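PDB 3QY7: tyrosine-protein phosphatase YwqE from Bacillus subtilis, which dephosphorylates phosphotyrosine-containing proteins such as YwqD, YwqF and Ssb as a manganese-dependent phosphatase of PHP-like TIM-barrel fold. Local coordinates for residues D21-A26 / I67-P72; L97-N100 / I105-E108; R181-N186 / K214-E219. One frame throughout, in Å; residues are numbered along the deposited sequence.

Interaction 1. Residues D21-A26 / I67-P72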
loop_
_atom_site.group_PDB
_atom_site.type_symbol
_atom_site.label_atom_id
_atom_site.label_comp_id
_atom_site.label_asym_id
_atom_site.label_seq_id
_atom_site.Cartn_x
_atom_site.Cartn_y
_atom_site.Cartn_z
ATOM N N ASP A 21 11.080 -15.294 9.321
ATOM C CA ASP A 21 10.828 -14.652 8.013
ATOM C C ASP A 21 10.696 -13.146 8.202
ATOM O O ASP A 21 11.267 -12.363 7.424
ATOM C CB ASP A 21 9.540 -15.159 7.358
ATOM C CG ASP A 21 9.600 -16.614 6.989
ATOM O OD1 ASP A 21 10.694 -17.117 6.665
ATOM O OD2 ASP A 21 8.535 -17.252 7.027
ATOM N N SER A 22 9.946 -12.740 9.226
ATOM C CA SER A 22 9.714 -11.311 9.483
ATOM C C SER A 22 11.041 -10.562 9.638
ATOM O O SER A 22 11.233 -9.465 9.083
ATOM C CB SER A 22 8.854 -11.095 10.742
ATOM O OG SER A 22 7.609 -11.776 10.691
ATOM N N ILE A 23 11.950 -11.169 10.394
ATOM C CA ILE A 23 13.262 -10.604 10.666
ATOM C C ILE A 23 14.105 -10.495 9.389
ATOM O O ILE A 23 14.791 -9.488 9.172
ATOM C CB ILE A 23 13.994 -11.439 11.738
ATOM C CG1 ILE A 23 13.305 -11.287 13.097
ATOM C CG2 ILE A 23 15.471 -11.043 11.835
ATOM C CD1 ILE A 23 13.769 -12.337 14.061
ATOM N N GLU A 24 14.044 -11.518 8.534
ATOM C CA GLU A 24 14.757 -11.457 7.246
ATOM C C GLU A 24 14.213 -10.349 6.353
ATOM O O GLU A 24 14.979 -9.640 5.682
ATOM C CB GLU A 24 14.718 -12.798 6.521
ATOM C CG GLU A 24 15.427 -13.915 7.267
ATOM C CD GLU A 24 16.870 -13.573 7.571
ATOM O OE1 GLU A 24 17.669 -13.480 6.615
ATOM O OE2 GLU A 24 17.197 -13.374 8.763
ATOM N N MET A 25 12.891 -10.196 6.356
ATOM C CA MET A 25 12.272 -9.119 5.596
ATOM C C MET A 25 12.691 -7.773 6.152
ATOM O O MET A 25 12.981 -6.853 5.388
ATOM C CB MET A 25 10.744 -9.253 5.584
ATOM C CG MET A 25 10.265 -10.475 4.802
ATOM S SD MET A 25 8.490 -10.784 4.985
ATOM C CE MET A 25 7.767 -9.400 4.104
ATOM N N ALA A 26 12.722 -7.656 7.483
ATOM C CA ALA A 26 13.147 -6.407 8.099
ATOM C C ALA A 26 14.585 -6.013 7.707
ATOM O O ALA A 26 14.845 -4.847 7.396
ATOM C CB ALA A 26 13.006 -6.491 9.589
ATOM N N ILE A 67 14.262 -5.136 18.125
ATOM C CA ILE A 67 15.175 -4.529 19.090
ATOM C C ILE A 67 16.147 -5.601 19.590
ATOM O O ILE A 67 17.351 -5.394 19.595
ATOM C CB ILE A 67 14.402 -3.861 20.258
ATOM C CG1 ILE A 67 13.697 -2.592 19.764
ATOM C CG2 ILE A 67 15.341 -3.491 21.381
ATOM C CD1 ILE A 67 12.603 -2.094 20.703
ATOM N N LYS A 68 15.622 -6.777 19.912
ATOM C CA LYS A 68 16.455 -7.901 20.344
ATOM C C LYS A 68 17.550 -8.209 19.319
ATOM O O LYS A 68 18.713 -8.454 19.684
ATOM C CB LYS A 68 15.576 -9.131 20.581
ATOM C CG LYS A 68 16.320 -10.444 20.777
ATOM C CD LYS A 68 15.320 -11.609 20.791
ATOM C CE LYS A 68 15.955 -12.903 21.289
ATOM N NZ LYS A 68 15.117 -14.095 20.941
ATOM N N GLU A 69 17.187 -8.152 18.035
ATOM C CA GLU A 69 18.097 -8.464 16.948
ATOM C C GLU A 69 18.929 -7.279 16.455
ATOM O O GLU A 69 19.672 -7.411 15.483
ATOM C CB GLU A 69 17.313 -9.060 15.765
ATOM C CG GLU A 69 16.529 -10.358 16.058
ATOM C CD GLU A 69 17.394 -11.533 16.514
ATOM O OE1 GLU A 69 18.607 -11.563 16.211
ATOM O OE2 GLU A 69 16.846 -12.428 17.198
ATOM N N ASP A 70 18.771 -6.122 17.102
ATOM C CA ASP A 70 19.498 -4.901 16.753
ATOM C C ASP A 70 19.240 -4.407 15.323
ATOM O O ASP A 70 20.152 -3.937 14.635
ATOM C CB ASP A 70 21.007 -5.077 16.976
ATOM C CG ASP A 70 21.710 -3.756 17.204
ATOM O OD1 ASP A 70 21.111 -2.876 17.854
ATOM O OD2 ASP A 70 22.841 -3.570 16.703
ATOM N N ILE A 71 17.986 -4.508 14.902
ATOM C CA ILE A 71 17.574 -4.079 13.556
ATOM C C ILE A 71 16.827 -2.741 13.645
ATOM O O ILE A 71 15.807 -2.649 14.332
ATOM C CB ILE A 71 16.702 -5.150 12.868
ATOM C CG1 ILE A 71 17.484 -6.469 12.754
ATOM C CG2 ILE A 71 16.212 -4.626 11.486
ATOM C CD1 ILE A 71 16.641 -7.681 12.405
ATOM N N PRO A 72 17.334 -1.688 12.957
ATOM C CA PRO A 72 16.733 -0.351 13.089
ATOM C C PRO A 72 15.508 -0.197 12.181
ATOM O O PRO A 72 15.548 0.506 11.182
ATOM C CB PRO A 72 17.871 0.579 12.665
ATOM C CG PRO A 72 18.696 -0.252 11.724
ATOM C CD PRO A 72 18.540 -1.678 12.109
#

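Interaction 2. Residues L97-N100 / I105-E108. With FE (Fe (III) ion), chain B.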
loop_
_atom_site.group_PDB
_atom_site.type_symbol
_atom_site.label_atom_id
_atom_site.label_comp_id
_atom_site.label_asym_id
_atom_site.label_seq_id
_atom_site.Cartn_x
_atom_site.Cartn_y
_atom_site.Cartn_z
ATOM N N LEU A 97 -8.628 -1.370 10.809
ATOM C CA LEU A 97 -7.546 -0.422 11.042
ATOM C C LEU A 97 -7.302 0.412 9.801
ATOM O O LEU A 97 -7.285 -0.115 8.678
ATOM C CB LEU A 97 -6.243 -1.167 11.378
ATOM C CG LEU A 97 -6.081 -1.868 12.722
ATOM C CD1 LEU A 97 -4.789 -2.631 12.760
ATOM C CD2 LEU A 97 -6.110 -0.842 13.870
ATOM N N SER A 98 -7.126 1.715 9.993
ATOM C CA SER A 98 -6.563 2.541 8.947
ATOM C C SER A 98 -5.042 2.475 9.078
ATOM O O SER A 98 -4.525 1.847 10.009
ATOM C CB SER A 98 -7.078 3.975 9.030
ATOM O OG SER A 98 -6.770 4.527 10.301
ATOM N N LEU A 99 -4.337 3.068 8.121
ATOM C CA LEU A 99 -2.879 2.975 8.092
ATOM C C LEU A 99 -2.317 3.818 9.227
ATOM O O LEU A 99 -2.504 5.021 9.252
ATOM C CB LEU A 99 -2.343 3.436 6.719
ATOM C CG LEU A 99 -2.799 2.606 5.496
ATOM C CD1 LEU A 99 -2.361 3.268 4.227
ATOM C CD2 LEU A 99 -2.244 1.159 5.581
ATOM N N ASN A 100 -1.636 3.168 10.172
ATOM C CA ASN A 100 -1.109 3.846 11.340
ATOM C C ASN A 100 -2.153 4.709 12.049
ATOM O O ASN A 100 -1.836 5.784 12.564
ATOM C CB ASN A 100 0.129 4.691 10.974
ATOM C CG ASN A 100 0.867 5.179 12.202
ATOM O OD1 ASN A 100 0.928 4.475 13.194
ATOM N ND2 ASN A 100 1.419 6.395 12.137
ATOM N N ILE A 105 -6.781 4.886 4.478
ATOM C CA ILE A 105 -7.208 3.511 4.649
ATOM C C ILE A 105 -6.892 2.759 3.366
ATOM O O ILE A 105 -7.160 3.277 2.274
ATOM C CB ILE A 105 -8.727 3.408 5.037
ATOM C CG1 ILE A 105 -9.185 1.958 5.174
ATOM C CG2 ILE A 105 -9.616 4.249 4.129
ATOM C CD1 ILE A 105 -10.625 1.810 5.680
ATOM N N LEU A 106 -6.287 1.579 3.506
ATOM C CA LEU A 106 -5.826 0.795 2.346
ATOM C C LEU A 106 -6.899 -0.188 1.918
ATOM O O LEU A 106 -7.181 -1.157 2.615
ATOM C CB LEU A 106 -4.508 0.075 2.688
ATOM C CG LEU A 106 -3.824 -0.661 1.523
ATOM C CD1 LEU A 106 -3.391 0.306 0.433
ATOM C CD2 LEU A 106 -2.646 -1.463 2.044
ATOM N N ILE A 107 -7.505 0.111 0.771
ATOM C CA ILE A 107 -8.620 -0.654 0.230
ATOM C C ILE A 107 -8.153 -1.348 -1.040
ATOM O O ILE A 107 -7.632 -0.695 -1.948
ATOM C CB ILE A 107 -9.804 0.289 -0.096
ATOM C CG1 ILE A 107 -10.265 1.050 1.157
ATOM C CG2 ILE A 107 -10.982 -0.484 -0.742
ATOM C CD1 ILE A 107 -10.794 0.184 2.263
ATOM N N GLU A 108 -8.371 -2.655 -1.096
ATOM C CA GLU A 108 -7.963 -3.481 -2.228
ATOM C C GLU A 108 -9.201 -3.985 -2.949
ATOM O O GLU A 108 -10.090 -4.545 -2.315
ATOM C CB GLU A 108 -7.164 -4.680 -1.726
ATOM C CG GLU A 108 -6.577 -5.555 -2.830
ATOM C CD GLU A 108 -6.325 -6.980 -2.387
ATOM O OE1 GLU A 108 -5.310 -7.573 -2.815
ATOM O OE2 GLU A 108 -7.123 -7.530 -1.603
HETATM FE FE FE B . -3.316 -6.956 -2.495
HETATM O O HOH W 1 -5.813 0.350 6.174
HETATM O O HOH W 2 -2.652 -8.424 -4.040
HETATM O O HOH W 3 -1.418 -6.455 -1.889
#

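Interaction 3. Residues R181-N186 / K214-E219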
loop_
_atom_site.group_PDB
_atom_site.type_symbol
_atom_site.label_atom_id
_atom_site.label_comp_id
_atom_site.label_asym_id
_atom_site.label_seq_id
_atom_site.Cartn_x
_atom_site.Cartn_y
_atom_site.Cartn_z
ATOM N N ARG A 181 2.626 4.400 -17.136
ATOM C CA ARG A 181 1.465 5.124 -17.668
ATOM C C ARG A 181 0.654 5.764 -16.548
ATOM O O ARG A 181 0.340 6.955 -16.621
ATOM C CB ARG A 181 0.592 4.209 -18.543
ATOM C CG ARG A 181 1.238 3.899 -19.897
ATOM C CD ARG A 181 0.554 2.752 -20.613
ATOM N NE ARG A 181 -0.825 3.052 -20.991
ATOM C CZ ARG A 181 -1.759 2.125 -21.193
ATOM N NH1 ARG A 181 -1.471 0.837 -21.050
ATOM N NH2 ARG A 181 -2.986 2.482 -21.535
ATOM N N LEU A 182 0.356 4.988 -15.508
ATOM C CA LEU A 182 -0.420 5.495 -14.356
ATOM C C LEU A 182 0.315 6.612 -13.611
ATOM O O LEU A 182 -0.284 7.629 -13.238
ATOM C CB LEU A 182 -0.787 4.345 -13.407
ATOM C CG LEU A 182 -1.629 3.182 -13.961
ATOM C CD1 LEU A 182 -2.025 2.150 -12.901
ATOM C CD2 LEU A 182 -2.864 3.718 -14.724
ATOM N N VAL A 183 1.618 6.428 -13.402
ATOM C CA VAL A 183 2.421 7.455 -12.740
ATOM C C VAL A 183 2.432 8.769 -13.539
ATOM O O VAL A 183 2.232 9.841 -12.980
ATOM C CB VAL A 183 3.884 7.002 -12.444
ATOM C CG1 VAL A 183 4.672 8.169 -11.874
ATOM C CG2 VAL A 183 3.909 5.807 -11.446
ATOM N N GLU A 184 2.658 8.669 -14.846
ATOM C CA GLU A 184 2.646 9.825 -15.745
ATOM C C GLU A 184 1.349 10.632 -15.657
ATOM O O GLU A 184 1.375 11.864 -15.696
ATOM C CB GLU A 184 2.821 9.339 -17.182
ATOM C CG GLU A 184 3.151 10.450 -18.136
ATOM C CD GLU A 184 3.316 9.971 -19.555
ATOM O OE1 GLU A 184 2.317 9.964 -20.306
ATOM O OE2 GLU A 184 4.454 9.626 -19.920
ATOM N N ALA A 185 0.232 9.917 -15.550
ATOM C CA ALA A 185 -1.106 10.515 -15.503
ATOM C C ALA A 185 -1.471 11.097 -14.133
ATOM O O ALA A 185 -2.614 11.527 -13.916
ATOM C CB ALA A 185 -2.135 9.484 -15.923
ATOM N N ASN A 186 -0.502 11.103 -13.211
ATOM C CA ASN A 186 -0.703 11.639 -11.849
ATOM C C ASN A 186 -1.747 10.878 -11.034
ATOM O O ASN A 186 -2.394 11.448 -10.151
ATOM C CB ASN A 186 -1.030 13.145 -11.880
ATOM C CG ASN A 186 0.108 13.982 -12.421
ATOM O OD1 ASN A 186 -0.108 14.943 -13.176
ATOM N ND2 ASN A 186 1.330 13.634 -12.040
ATOM N N LYS A 214 14.799 8.002 -13.600
ATOM C CA LYS A 214 15.174 7.981 -15.020
ATOM C C LYS A 214 14.041 8.449 -15.928
ATOM O O LYS A 214 14.287 9.152 -16.916
ATOM C CB LYS A 214 15.640 6.588 -15.451
ATOM C CG LYS A 214 17.037 6.214 -14.965
ATOM C CD LYS A 214 17.534 4.917 -15.608
ATOM C CE LYS A 214 16.717 3.711 -15.175
ATOM N NZ LYS A 214 17.105 2.452 -15.891
ATOM N N GLU A 215 12.807 8.062 -15.599
ATOM C CA GLU A 215 11.633 8.349 -16.443
ATOM C C GLU A 215 11.053 9.749 -16.294
ATOM O O GLU A 215 10.550 10.326 -17.282
ATOM C CB GLU A 215 10.522 7.318 -16.205
ATOM C CG GLU A 215 10.830 5.924 -16.736
ATOM C CD GLU A 215 11.305 5.927 -18.186
ATOM O OE1 GLU A 215 10.604 6.515 -19.040
ATOM O OE2 GLU A 215 12.386 5.355 -18.464
ATOM N N PHE A 216 11.118 10.295 -15.080
ATOM C CA PHE A 216 10.391 11.526 -14.758
ATOM C C PHE A 216 11.242 12.626 -14.146
ATOM O O PHE A 216 10.751 13.749 -13.949
ATOM C CB PHE A 216 9.222 11.225 -13.809
ATOM C CG PHE A 216 8.259 10.211 -14.331
ATOM C CD1 PHE A 216 7.401 10.513 -15.384
ATOM C CD2 PHE A 216 8.203 8.947 -13.763
ATOM C CE1 PHE A 216 6.498 9.556 -15.864
ATOM C CE2 PHE A 216 7.320 7.986 -14.225
ATOM C CZ PHE A 216 6.456 8.293 -15.286
ATOM N N GLY A 217 12.501 12.328 -13.847
ATOM C CA GLY A 217 13.350 13.270 -13.128
ATOM C C GLY A 217 13.204 13.124 -11.627
ATOM O O GLY A 217 12.349 12.379 -11.146
ATOM N N SER A 218 14.028 13.863 -10.897
ATOM C CA SER A 218 14.195 13.666 -9.456
ATOM C C SER A 218 12.997 14.106 -8.614
ATOM O O SER A 218 12.731 13.532 -7.537
ATOM C CB SER A 218 15.457 14.401 -8.989
ATOM O OG SER A 218 15.300 15.802 -9.150
ATOM N N GLU A 219 12.261 15.104 -9.087
ATOM C CA GLU A 219 11.218 15.704 -8.251
ATOM C C GLU A 219 10.014 14.812 -8.016
ATOM O O GLU A 219 9.425 14.851 -6.943
ATOM C CB GLU A 219 10.801 17.083 -8.765
ATOM C CG GLU A 219 11.932 18.096 -8.665
ATOM C CD GLU A 219 12.381 18.306 -7.230
ATOM O OE1 GLU A 219 13.449 17.772 -6.846
ATOM O OE2 GLU A 219 11.651 18.998 -6.490
#

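Interaction 1. Residues D21-A26 / I67-P72
Ile23 and Ala26, on helix 19-31 of the TIM-barrel-like fold, receive Glu69 and Ile71 from the turn in which helix 52-68 ends. That turn is a Schellman motif. Asp70 takes the positive phi (60°) that breaks the helix, and its N still bonds back to Ile67 O at 3.0 Å, so that the chain swings round and delivers Ile71 beside the neighbouring helix. No hydrogen bond crosses the contact, which rests on apolar surface. Its tightest point is the meeting of two methyl groups, Ile23 CG2 and Ile71 CD1, 3.6 Å apart, where the two isoleucine side chains cross at about a right angle. Each branch of Ile23 serves a different partner. With CG2 opposite the backbone N and CG1 beside it (chi1 -68°), CG2 is given to Ile71, while the longer arm carries CD1 to the CG methylene of Glu69 at 3.9 Å. The glutamate likewise crosses Ile23 nearly perpendicularly; it is bent at chi2 (-61°) and offers its aliphatic part, while its carboxylate forms a salt bridge with Arg65, one turn back on helix 52-68. One turn further along helix 19-31, the methyl of Ala26 faces the other branch of Ile71, with CB and CG2 4.2 Å apart. Ile71 thus bridges one turn of the helix, CD1 against Ile23 and CG2 against Ala26. Around this patch, Ile23 and Ala26 continue onto Arg65 and Leu66 of helix 52-68, and Ile71 also rests on Arg27 and Val30 of helix 19-31. The contact therefore joins two adjacent outer helices, those that follow strands 2-3 and 36-38, just before the chain enters strand 74-76.

Interaction 2. Residues L97-N100 / I105-E108
A water held between Leu97 and Leu106 bridges the two backbones: it donates to Leu97 O at 2.9 Å and accepts from Leu106 N at 3.0 Å. No direct hydrogen bond links the loop 97-100 to the strand, so this molecule supplies the polar connection and gives both buried backbone groups a partner. The rest of the contact is apolar. Leu99 turns its branched end toward Leu106, with Leu99 CD2 3.8 Å from Leu106 CB. The other methyl, Leu99 CD1, lies slightly farther from the same carbon, so that the fork straddles the methylene. CG of Leu99 stands opposite the carbonyl carbon (chi1 -62°), which brings the leucine end nearer the strand than its CB bond alone would suggest. Ser98 CB lies 4.4 Å from Ile105 CB, a loose contact, while its hydroxyl bonds to Thr102 O; Thr102 OG1 in turn bonds to Leu99 O, fastening the short connection between loop and strand. Leu106 continues inward onto His5, Thr40 and Glu80, beside the metal centre. At the end of the strand Glu108 reaches out with CG anti to the backbone N (chi1 -175°) and its chain extended, so that OE1 coordinates the iron(III) ion at 2.1 Å. Its other oxygen, OE2, is paired with Arg82 NE, which probably steadies the carboxylate. Glu80 and His136 bind the same iron, and two waters, at 2.0 and 2.2 Å from the metal, join them. A strand of the parallel barrel sheet thus carries an iron ligand at its end, as in PHP-type metal-dependent phosphatases, where ligands gather at the ends of the barrel strands.

Interaction 3. Residues R181-N186 / K214-E219
Val183 and Glu184 both pack against the ring of Phe216. The shortest approach is Val183 CG1 to Phe216 CE2, 3.5 Å; CG1 stands anti to its backbone N (chi1 175°), which presents that methyl to the ring. Glu184 shares CZ with Val183, its backbone N lying 3.8 Å from Phe216 CZ, and extends the contact to CE1, which is 3.9 Å from Glu184 CB. Its carboxylate plane is nearly perpendicular to the ring (89°), and the methylenes, not the charged oxygens, do the touching. Glu215 CB, of the preceding residue, sits over one face of the ring, offset toward the rim. Behind these contacts both helices come to an end. Helix 173-184 closes with Asn186 as the positive-phi residue of a Schellman motif, Asn186 N bonding to Val183 O at 3.0 Å, while helix 205-216 stops at Gly217, whose phi of 87° turns the chain toward helix 219-232. Leu180, one turn earlier on helix 173-184, also lies against Glu215 and Phe216. Through this ring the C-terminal end of helix 205-216 leans on that of helix 173-184, whose residue Arg181 touches Val245 of the C-terminal tail.

The three contacts follow one another along the chain and none touches another. Interactions 1 and 3 are peripheral, their centres about 33 Å apart, and each joins the end of one helix to a neighbouring helix. Interaction 2 is the central one: its centre lies about 8 Å from that of the chain, whereas the centres of interactions 1 and 3 lie about 21 Å and 18 Å from the chain centre. It is also the one that contains a metal ligand, and the Leu106 side chain is about 6 Å from a second iron and about 10 Å from the magnesium. Nearest atoms of interaction 2 remain about 13 Å from both other contacts, which lie on the helices outside the barrel strands.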